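Local coordinates for GCN5-related N-acetyltransferase (Arthrobacter sp., PDB 2R1I), which probably transfers an acetyl group from acetyl-coenzyme A to an amine substrate, as members of the GNAT family do, at residues Val36-Met39 against Leu40-Asn44; Arg146-Tyr149 against Glu150-Phe154. All blocks are in the same frame, centred on the assembly; numbering follows the deposited sequence.

Contact 1 of 2, residues Val36-Met39 against Leu40-Asn44; sequences VAQM and LHDFN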
loop_
_atom_site.group_PDB
_atom_site.type_symbol
_atom_site.label_atom_id
_atom_site.label_comp_id
_atom_site.label_asym_id
_atom_site.label_seq_id
_atom_site.Cartn_x
_atom_site.Cartn_y
_atom_site.Cartn_z
ATOM N N VAL A 36 9.909 13.924 15.322
ATOM C CA VAL A 36 9.634 12.737 14.486
ATOM C C VAL A 36 10.797 12.506 13.510
ATOM O O VAL A 36 11.251 11.375 13.330
ATOM C CB VAL A 36 8.292 12.818 13.750
ATOM C CG1 VAL A 36 8.128 11.628 12.806
ATOM C CG2 VAL A 36 7.127 12.807 14.773
ATOM N N ALA A 37 11.269 13.588 12.889
ATOM C CA ALA A 37 12.420 13.521 11.969
ATOM C C ALA A 37 13.627 12.865 12.631
ATOM O O ALA A 37 14.238 11.947 12.074
ATOM C CB ALA A 37 12.789 14.907 11.452
ATOM N N GLN A 38 13.935 13.302 13.838
ATOM C CA GLN A 38 15.078 12.781 14.589
ATOM C C GLN A 38 14.884 11.335 15.013
ATOM O O GLN A 38 15.819 10.514 14.892
ATOM C CB GLN A 38 15.329 13.632 15.824
ATOM C CG GLN A 38 16.627 13.338 16.538
ATOM C CD GLN A 38 17.866 13.699 15.702
ATOM O OE1 GLN A 38 18.067 14.862 15.312
ATOM N NE2 GLN A 38 18.695 12.698 15.424
HETATM N N MSE A 39 13.686 10.985 15.462
HETATM C CA MSE A 39 13.388 9.592 15.752
HETATM C C MSE A 39 13.515 8.668 14.541
HETATM O O MSE A 39 14.104 7.569 14.663
HETATM C CB MSE A 39 12.012 9.448 16.374
HETATM C CG MSE A 39 11.881 10.180 17.678
HETATM SE SE MSE A 39 10.060 10.048 18.295
HETATM C CE MSE A 39 10.180 8.007 18.467
ATOM N N LEU A 40 13.004 9.097 13.392
ATOM C CA LEU A 40 13.090 8.286 12.167
ATOM C C LEU A 40 14.538 8.107 11.738
ATOM O O LEU A 40 14.961 7.015 11.325
ATOM C CB LEU A 40 12.330 8.937 11.033
ATOM C CG LEU A 40 10.799 8.912 11.087
ATOM C CD1 LEU A 40 10.193 9.706 9.972
ATOM C CD2 LEU A 40 10.270 7.436 11.088
ATOM N N HIS A 41 15.285 9.183 11.869
ATOM C CA HIS A 41 16.715 9.167 11.567
ATOM C C HIS A 41 17.464 8.195 12.471
ATOM O O HIS A 41 18.237 7.328 11.992
ATOM C CB HIS A 41 17.314 10.581 11.684
ATOM C CG HIS A 41 18.734 10.656 11.213
ATOM N ND1 HIS A 41 19.065 10.981 9.916
ATOM C CD2 HIS A 41 19.902 10.393 11.849
ATOM C CE1 HIS A 41 20.378 10.939 9.778
ATOM N NE2 HIS A 41 20.908 10.581 10.931
ATOM N N ASP A 42 17.250 8.334 13.771
ATOM C CA ASP A 42 17.986 7.571 14.778
ATOM C C ASP A 42 17.666 6.090 14.715
ATOM O O ASP A 42 18.579 5.251 14.830
ATOM C CB ASP A 42 17.742 8.141 16.181
ATOM C CG ASP A 42 18.408 9.507 16.383
ATOM O OD1 ASP A 42 19.245 9.931 15.525
ATOM O OD2 ASP A 42 18.093 10.159 17.409
ATOM N N PHE A 43 16.394 5.759 14.534
ATOM C CA PHE A 43 16.019 4.358 14.378
ATOM C C PHE A 43 16.728 3.708 13.203
ATOM O O PHE A 43 17.274 2.595 13.342
ATOM C CB PHE A 43 14.507 4.149 14.289
ATOM C CG PHE A 43 13.876 3.912 15.625
ATOM C CD1 PHE A 43 14.034 2.701 16.275
ATOM C CD2 PHE A 43 13.133 4.897 16.236
ATOM C CE1 PHE A 43 13.484 2.499 17.519
ATOM C CE2 PHE A 43 12.574 4.691 17.477
ATOM C CZ PHE A 43 12.735 3.500 18.116
ATOM N N ASN A 44 16.777 4.396 12.069
ATOM C CA ASN A 44 17.509 3.851 10.914
ATOM C C ASN A 44 19.007 3.738 11.102
ATOM O O ASN A 44 19.597 2.669 10.892
ATOM C CB ASN A 44 17.206 4.667 9.654
ATOM C CG ASN A 44 15.876 4.293 9.051
ATOM O OD1 ASN A 44 15.001 3.812 9.767
ATOM N ND2 ASN A 44 15.737 4.425 7.740
#
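Val36-Met39 and Leu40-Asn44 form successive turns of helix 33-47, and four i-to-i+4 backbone bonds join them, from Leu40 N to Val36 O (2.9 Å) through to Phe43 N on Met39 O. On the buried side Val36 and Leu40 run alongside each other off the same face of the helix, with Val36 CG1 4.0 Å from Leu40 CD1. Leu40 also packs on Leu82 and on Trp92 of the second subunit, and an alanine here would probably lose the contact to Val36 CG1 and open a gap towards Leu82 and that Trp92. Next round the helix, the selenomethionine Met39 brings CE to within 4.2 Å of Phe43 CE2, and the Phe43 ring turns its edge to Met39 O.

The outer side is polar. Gln38 has CG anti to the backbone N (chi1 -170°) and then bends at chi2, which carries the amide forward to Asp42. Gln38 NE2 gives Asp42 OD1 a bond of 2.8 Å, entering from above the carboxylate plane, and a weak one to Asp42 OD2; amide and carboxylate are turned 44° from each other. The helix is thus amphipathic: an exposed amide-carboxylate pair spans one turn while aliphatic side chains meet the sheet and the second subunit.

Contact 2 of 2, residues Arg146-Tyr149 against Glu150-Phe154; sequences RRFY and EARGF. With EDO (1,2-ethanediol), chain J.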
loop_
_atom_site.group_PDB
_atom_site.type_symbol
_atom_site.label_atom_id
_atom_site.label_comp_id
_atom_site.label_asym_id
_atom_site.label_seq_id
_atom_site.Cartn_x
_atom_site.Cartn_y
_atom_site.Cartn_z
ATOM N N ARG A 146 7.136 -11.090 12.475
ATOM C CA ARG A 146 6.078 -12.003 12.064
ATOM C C ARG A 146 5.343 -12.594 13.287
ATOM O O ARG A 146 4.106 -12.627 13.314
ATOM C CB ARG A 146 6.615 -13.106 11.146
ATOM C CG ARG A 146 7.262 -12.585 9.872
ATOM C CD ARG A 146 7.870 -13.693 9.073
ATOM N NE ARG A 146 6.905 -14.690 8.623
ATOM C CZ ARG A 146 7.234 -15.772 7.922
ATOM N NH1 ARG A 146 8.498 -15.984 7.574
ATOM N NH2 ARG A 146 6.309 -16.632 7.548
ATOM N N ARG A 147 6.080 -13.033 14.293
ATOM C CA ARG A 147 5.442 -13.604 15.490
ATOM C C ARG A 147 4.584 -12.574 16.219
ATOM O O ARG A 147 3.484 -12.881 16.701
ATOM C CB ARG A 147 6.491 -14.165 16.455
ATOM C CG ARG A 147 5.912 -14.943 17.655
ATOM C CD ARG A 147 7.042 -15.577 18.516
ATOM N NE ARG A 147 8.234 -14.728 18.450
ATOM C CZ ARG A 147 9.417 -15.058 17.919
ATOM N NH1 ARG A 147 9.663 -16.280 17.440
ATOM N NH2 ARG A 147 10.378 -14.139 17.892
ATOM N N PHE A 148 5.088 -11.337 16.238
ATOM C CA PHE A 148 4.412 -10.200 16.885
ATOM C C PHE A 148 3.078 -9.841 16.202
ATOM O O PHE A 148 2.051 -9.714 16.869
ATOM C CB PHE A 148 5.352 -8.993 16.916
ATOM C CG PHE A 148 4.703 -7.708 17.377
ATOM C CD1 PHE A 148 4.105 -6.850 16.486
ATOM C CD2 PHE A 148 4.699 -7.365 18.724
ATOM C CE1 PHE A 148 3.518 -5.653 16.927
ATOM C CE2 PHE A 148 4.122 -6.161 19.155
ATOM C CZ PHE A 148 3.524 -5.331 18.262
ATOM N N TYR A 149 3.082 -9.718 14.882
ATOM C CA TYR A 149 1.839 -9.374 14.192
ATOM C C TYR A 149 0.853 -10.516 14.193
ATOM O O TYR A 149 -0.353 -10.292 14.380
ATOM C CB TYR A 149 2.145 -8.903 12.786
ATOM C CG TYR A 149 2.869 -7.581 12.773
ATOM C CD1 TYR A 149 2.307 -6.457 13.364
ATOM C CD2 TYR A 149 4.127 -7.455 12.176
ATOM C CE1 TYR A 149 2.969 -5.226 13.341
ATOM C CE2 TYR A 149 4.801 -6.234 12.168
ATOM C CZ TYR A 149 4.221 -5.129 12.753
ATOM O OH TYR A 149 4.908 -3.916 12.722
ATOM N N GLU A 150 1.345 -11.744 14.034
ATOM C CA GLU A 150 0.478 -12.916 13.961
ATOM C C GLU A 150 -0.241 -13.121 15.297
ATOM O O GLU A 150 -1.381 -13.561 15.319
ATOM C CB GLU A 150 1.256 -14.167 13.505
ATOM C CG GLU A 150 1.651 -14.133 12.056
ATOM C CD GLU A 150 2.513 -15.282 11.592
ATOM O OE1 GLU A 150 2.830 -16.169 12.415
ATOM O OE2 GLU A 150 2.884 -15.316 10.391
ATOM N N ALA A 151 0.398 -12.732 16.396
ATOM C CA ALA A 151 -0.230 -12.807 17.736
ATOM C C ALA A 151 -1.293 -11.728 17.985
ATOM O O ALA A 151 -1.997 -11.780 18.998
ATOM C CB ALA A 151 0.834 -12.690 18.808
ATOM N N ARG A 152 -1.355 -10.747 17.084
ATOM C CA ARG A 152 -2.246 -9.571 17.187
ATOM C C ARG A 152 -3.142 -9.422 15.924
ATOM O O ARG A 152 -3.378 -8.313 15.424
ATOM C CB ARG A 152 -1.423 -8.305 17.406
ATOM C CG ARG A 152 -0.837 -8.259 18.796
ATOM C CD ARG A 152 0.350 -7.332 18.904
ATOM N NE ARG A 152 0.892 -7.423 20.266
ATOM C CZ ARG A 152 1.705 -8.383 20.714
ATOM N NH1 ARG A 152 2.094 -9.387 19.939
ATOM N NH2 ARG A 152 2.120 -8.356 21.974
ATOM N N GLY A 153 -3.614 -10.544 15.395
ATOM C CA GLY A 153 -4.727 -10.531 14.435
ATOM C C GLY A 153 -4.384 -10.432 12.965
ATOM O O GLY A 153 -5.283 -10.364 12.115
ATOM N N PHE A 154 -3.090 -10.387 12.643
ATOM C CA PHE A 154 -2.677 -10.345 11.244
ATOM C C PHE A 154 -2.403 -11.715 10.653
ATOM O O PHE A 154 -1.906 -12.590 11.351
ATOM C CB PHE A 154 -1.424 -9.478 11.058
ATOM C CG PHE A 154 -1.675 -8.030 11.228
ATOM C CD1 PHE A 154 -1.793 -7.487 12.496
ATOM C CD2 PHE A 154 -1.771 -7.178 10.108
ATOM C CE1 PHE A 154 -2.034 -6.135 12.670
ATOM C CE2 PHE A 154 -2.022 -5.809 10.256
ATOM C CZ PHE A 154 -2.157 -5.280 11.550
HETATM C C1 EDO J . -8.489 -10.850 9.055
HETATM O O1 EDO J . -8.403 -10.040 10.214
HETATM C C2 EDO J . -7.528 -12.013 9.196
HETATM O O2 EDO J . -6.227 -11.504 9.496
#
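The guanidinium of Arg152 lies flat on one face of the Phe148 ring, centres 4.2 Å apart and planes within 10°, where helix 143-150 ends in a glycine-bearing turn. The sequence Phe-Tyr-Glu-Ala-Arg-Gly-Phe here matches the aromatic and glycine pattern common at this point in GNAT proteins. Over the same ring face Arg152 CD makes a CH-pi contact, 4.0 Å from the centroid of Phe148. Tyr149 CE1 stands at the edge of the Phe148 ring. Across the turn, Tyr149 directs its own edge at the face of Phe154 in a T-shaped pair, planes at 65°, while the CB atoms of Tyr149 and Phe154 come to 4.0 Å.

Phe148 has CG anti to the backbone N (chi1 172°), beside its carbonyl carbon, which lets one guanidinium serve both ring and carbonyl: Arg152 NH1 bonds Phe148 O at 3.1 Å, on a lone pair in the carbonyl plane. With NE held by Ser116 OG of helix 109-128, the two bonds and the stack probably keep the guanidinium from turning. Phe148 and Tyr149 pack on strand 97-104, Tyr149 and Phe154 on strand 133-139, and Leu119 of helix 109-128 touches Phe148 and Phe154. On the outer side, Arg146 NE and Glu150 OE2 are too far apart for a salt bridge, but both bond Tyr168 OH of the second subunit, which bridges the opposite charges; Arg146 NH1 bonds Gly140 O.

Gly153 has a positive phi that would jam a CB against the preceding carbonyl. It leads into a six-to-one bond like that of a Schellman motif, from Phe154 N to Tyr149 O at 3.2 Å. Tyr149 O also accepts Arg152 N at 2.9 Å, the two donors arriving from opposite faces of the carbonyl plane.

How the contacts relate
Contact 1 comes first along the chain, in helix 33-47, and contact 2 follows at the end of helix 143-150 and in the loop beyond it. Their centres are 25 Å apart, on opposite sides of the chain's centre, and their nearest atoms stay about 12 Å from each other. The mixed sheet connects them: contact 1 packs on strands 70-75 and 81-88, contact 2 on strands 97-104 and 133-139, the parallel pair. In GNAT folds acetyl-coenzyme A usually binds near that pair, so contact 2 probably lies closer to the cofactor site. Both contacts reach the second subunit, which places them also at the dimer interface.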